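Local coordinates for protein nucleoside diphosphate kinase (Aquifex aeolicus, PDB 3ZTP) that probably transfers the gamma phosphate of ATP to nucleoside diphosphates through a phosphorylated histidine, with magnesium as cofactor, and works as a homotetramer, at residues A74-G79 / F134-L139. Sequence-based numbering, arbitrary orientation. Where two conformers were deposited one is given.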
ATOM      1  N   ALA A  74     -11.223  -0.241  -7.193  1.00  5.66           N
ATOM      2  CA  ALA A  74     -10.625  -0.179  -8.520  1.00  5.15           C
ATOM      3  C   ALA A  74      -9.992  -1.509  -8.896  1.00  5.52           C
ATOM      4  O   ALA A  74      -9.539  -2.266  -8.025  1.00  6.31           O
ATOM      5  CB  ALA A  74      -9.557   0.929  -8.575  1.00  6.77           C
ATOM      6  N   ALA A  75      -9.969  -1.789 -10.207  1.00  5.98           N
ATOM      7  CA  ALA A  75      -9.317  -2.973 -10.751  1.00  5.71           C
ATOM      8  C   ALA A  75      -8.643  -2.636 -12.049  1.00  8.23           C
ATOM      9  O   ALA A  75      -9.141  -1.797 -12.818  1.00  8.37           O
ATOM     10  CB  ALA A  75     -10.329  -4.082 -10.989  1.00  7.56           C
ATOM     11  N   VAL A  76      -7.502  -3.263 -12.291  1.00  7.17           N
ATOM     12  CA  VAL A  76      -6.889  -3.212 -13.595  1.00  7.13           C
ATOM     13  C   VAL A  76      -7.316  -4.483 -14.321  1.00  7.82           C
ATOM     14  O   VAL A  76      -7.132  -5.587 -13.808  1.00  8.02           O
ATOM     15  CB  VAL A  76      -5.350  -3.162 -13.501  1.00  7.92           C
ATOM     16  CG1 VAL A  76      -4.729  -3.238 -14.895  1.00  9.04           C
ATOM     17  CG2 VAL A  76      -4.908  -1.902 -12.771  1.00  8.63           C
ATOM     18  N   LEU A  77      -7.890  -4.306 -15.504  1.00  7.05           N
ATOM     19  CA  LEU A  77      -8.338  -5.401 -16.347  1.00  7.43           C
ATOM     20  C   LEU A  77      -7.444  -5.492 -17.556  1.00  7.88           C
ATOM     21  O   LEU A  77      -7.179  -4.489 -18.221  1.00  9.87           O
ATOM     22  CB  LEU A  77      -9.785  -5.165 -16.801  1.00  7.67           C
ATOM     23  CG  LEU A  77     -10.801  -4.992 -15.685  1.00  7.44           C
ATOM     24  CD1 LEU A  77     -12.153  -4.798 -16.310  1.00  8.17           C
ATOM     25  CD2 LEU A  77     -10.802  -6.185 -14.751  1.00  9.77           C
ATOM     26  N   GLU A  78      -6.997  -6.707 -17.867  1.00  8.62           N
ATOM     27  CA  GLU A  78      -6.120  -6.962 -19.003  1.00  9.55           C
ATOM     28  C   GLU A  78      -6.737  -7.957 -19.967  1.00 10.68           C
ATOM     29  O   GLU A  78      -7.260  -8.986 -19.566  1.00 10.71           O
ATOM     30  CB  GLU A  78      -4.779  -7.483 -18.486  1.00 10.70           C
ATOM     31  CG  GLU A  78      -3.755  -7.785 -19.561  1.00 15.31           C
ATOM     32  CD  GLU A  78      -2.463  -8.294 -18.951  1.00 19.89           C
ATOM     33  OE1 GLU A  78      -1.763  -7.495 -18.291  1.00 20.64           O
ATOM     34  OE2 GLU A  78      -2.164  -9.493 -19.089  1.00 25.79           O
ATOM     35  N   GLY A  79      -6.674  -7.631 -21.242  1.00 11.16           N
ATOM     36  CA  GLY A  79      -7.129  -8.547 -22.269  1.00 12.31           C
ATOM     37  C   GLY A  79      -7.074  -7.916 -23.642  1.00 14.08           C
ATOM     38  O   GLY A  79      -6.805  -6.736 -23.794  1.00 12.64           O
ATOM     39  N   PHE A 134      -2.384   6.337 -11.273  1.00  8.07           N
ATOM     40  CA  PHE A 134      -2.903   7.140 -10.189  1.00  8.11           C
ATOM     41  C   PHE A 134      -3.288   6.262  -8.999  1.00  7.91           C
ATOM     42  O   PHE A 134      -3.121   6.659  -7.839  1.00  7.39           O
ATOM     43  CB  PHE A 134      -4.103   7.977 -10.621  1.00  8.82           C
ATOM     44  CG  PHE A 134      -4.366   9.125  -9.704  1.00  8.69           C
ATOM     45  CD1 PHE A 134      -5.117   8.994  -8.554  1.00  9.21           C
ATOM     46  CD2 PHE A 134      -3.765  10.330  -9.964  1.00 12.57           C
ATOM     47  CE1 PHE A 134      -5.300  10.073  -7.694  1.00 10.24           C
ATOM     48  CE2 PHE A 134      -3.950  11.418  -9.111  1.00 15.14           C
ATOM     49  CZ  PHE A 134      -4.709  11.275  -7.971  1.00 12.87           C
ATOM     50  N   ILE A 135      -3.824   5.079  -9.273  1.00  7.98           N
ATOM     51  CA  ILE A 135      -4.389   4.219  -8.240  0.73  7.29           C
ATOM     52  C   ILE A 135      -3.424   3.125  -7.781  1.00  6.76           C
ATOM     53  O   ILE A 135      -3.385   2.790  -6.607  1.00  7.56           O
ATOM     54  CB  ILE A 135      -5.691   3.552  -8.767  0.73  8.54           C
ATOM     55  CG1 ILE A 135      -6.701   4.618  -9.213  0.73  9.62           C
ATOM     56  CG2 ILE A 135      -6.297   2.609  -7.722  0.73  8.86           C
ATOM     57  CD1 ILE A 135      -7.064   5.642  -8.139  0.73  9.86           C
ATOM     58  N   PHE A 136      -2.665   2.568  -8.726  1.00  6.44           N
ATOM     59  CA  PHE A 136      -1.837   1.388  -8.481  1.00  6.90           C
ATOM     60  C   PHE A 136      -0.410   1.605  -8.921  1.00  7.37           C
ATOM     61  O   PHE A 136      -0.178   1.993 -10.064  1.00  9.57           O
ATOM     62  CB  PHE A 136      -2.354   0.174  -9.294  1.00  7.71           C
ATOM     63  CG  PHE A 136      -3.700  -0.344  -8.866  1.00  6.99           C
ATOM     64  CD1 PHE A 136      -3.858  -1.016  -7.674  1.00  7.26           C
ATOM     65  CD2 PHE A 136      -4.792  -0.143  -9.671  1.00  6.72           C
ATOM     66  CE1 PHE A 136      -5.103  -1.504  -7.301  1.00  7.78           C
ATOM     67  CE2 PHE A 136      -6.036  -0.663  -9.328  1.00  6.49           C
ATOM     68  CZ  PHE A 136      -6.191  -1.312  -8.143  1.00  6.51           C
ATOM     69  N   SER A 137       0.541   1.260  -8.065  1.00  6.99           N
ATOM     70  CA  SER A 137       1.933   1.200  -8.505  1.00  6.73           C
ATOM     71  C   SER A 137       2.178  -0.099  -9.254  1.00  6.69           C
ATOM     72  O   SER A 137       1.396  -1.066  -9.174  1.00  7.01           O
ATOM     73  CB  SER A 137       2.877   1.232  -7.319  1.00  8.53           C
ATOM     74  OG  SER A 137       2.808   0.014  -6.614  1.00  8.64           O
ATOM     75  N   GLY A 138       3.291  -0.173  -9.948  1.00  7.16           N
ATOM     76  CA  GLY A 138       3.749  -1.408 -10.536  1.00  8.33           C
ATOM     77  C   GLY A 138       3.891  -2.525  -9.542  1.00  9.09           C
ATOM     78  O   GLY A 138       3.684  -3.697  -9.878  1.00  9.61           O
ATOM     79  N   LEU A 139       4.242  -2.187  -8.306  1.00  8.00           N
ATOM     80  CA  LEU A 139       4.366  -3.202  -7.262  1.00  8.52           C
ATOM     81  C   LEU A 139       3.038  -3.881  -6.918  1.00 10.38           C
ATOM     82  O   LEU A 139       3.046  -4.985  -6.361  1.00 13.40           O
ATOM     83  CB  LEU A 139       4.960  -2.602  -5.985  1.00  8.89           C
ATOM     84  CG  LEU A 139       6.382  -2.068  -6.108  1.00  9.54           C
ATOM     85  CD1 LEU A 139       6.813  -1.367  -4.818  1.00 10.90           C
ATOM     86  CD2 LEU A 139       7.348  -3.189  -6.413  1.00 11.41           C
TER
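Ala74 meets both Ile135 and Phe136, the residues where helix 125-135 runs out and the chain leaves its helical path. The methyl of Ala74 points at this turn, its CB lying 3.8 Å from Ile135 CG2 and 3.9 Å from Phe136 CE2. The carbonyl oxygen flanks the ring rim: Ala74 O lies 3.5 Å from Phe136 CZ, close to the ring plane. Ala75 adds little, its side chain turning away to pack on Ile8 of strand 3-10, while its backbone N borders the ring edge. Val76 closes the contact. Its CG2, anti to the carbonyl carbon and beside the backbone N, sits 3.6 Å from Phe136 CD2 and 3.8 Å from Phe136 CE2, reaching the ring obliquely as the two side chains run past one another, antiparallel.

On the Phe136 side, chi1 of -67° places CG anti to the carbonyl carbon, and the rim of the ring abuts the strand backbone at Ala74 and Ala75. One ring face carries Ile135 CG2, 3.6 Å above the plane and offset toward the rim. Phe136 also touches Ala36 and Lys38 of strand 33-40 and Leu7 of strand 3-10, so one aromatic ring spans three strands of the antiparallel sheet. Ile135 packs on Phe50 of its own chain and on Leu139 of the second subunit, and its O accepts a hydrogen bond from Lys38 NZ.

An alanine in place of Phe136 would probably open a gap beside Val76 CG2 and Ala74 CB, and leave Ile135 CG2 without the ring face it rests on. Thus the end of helix 125-135 packs on the sheet of the ferredoxin-like NDK fold, the Ile135 side chain about 8 Å from that of His120, the predicted phosphohistidine. The contact is buried throughout and apolar, except for backbone O and N of Ala74 and Ala75 at the ring's edge, so the two segments meet by van der Waals packing alone.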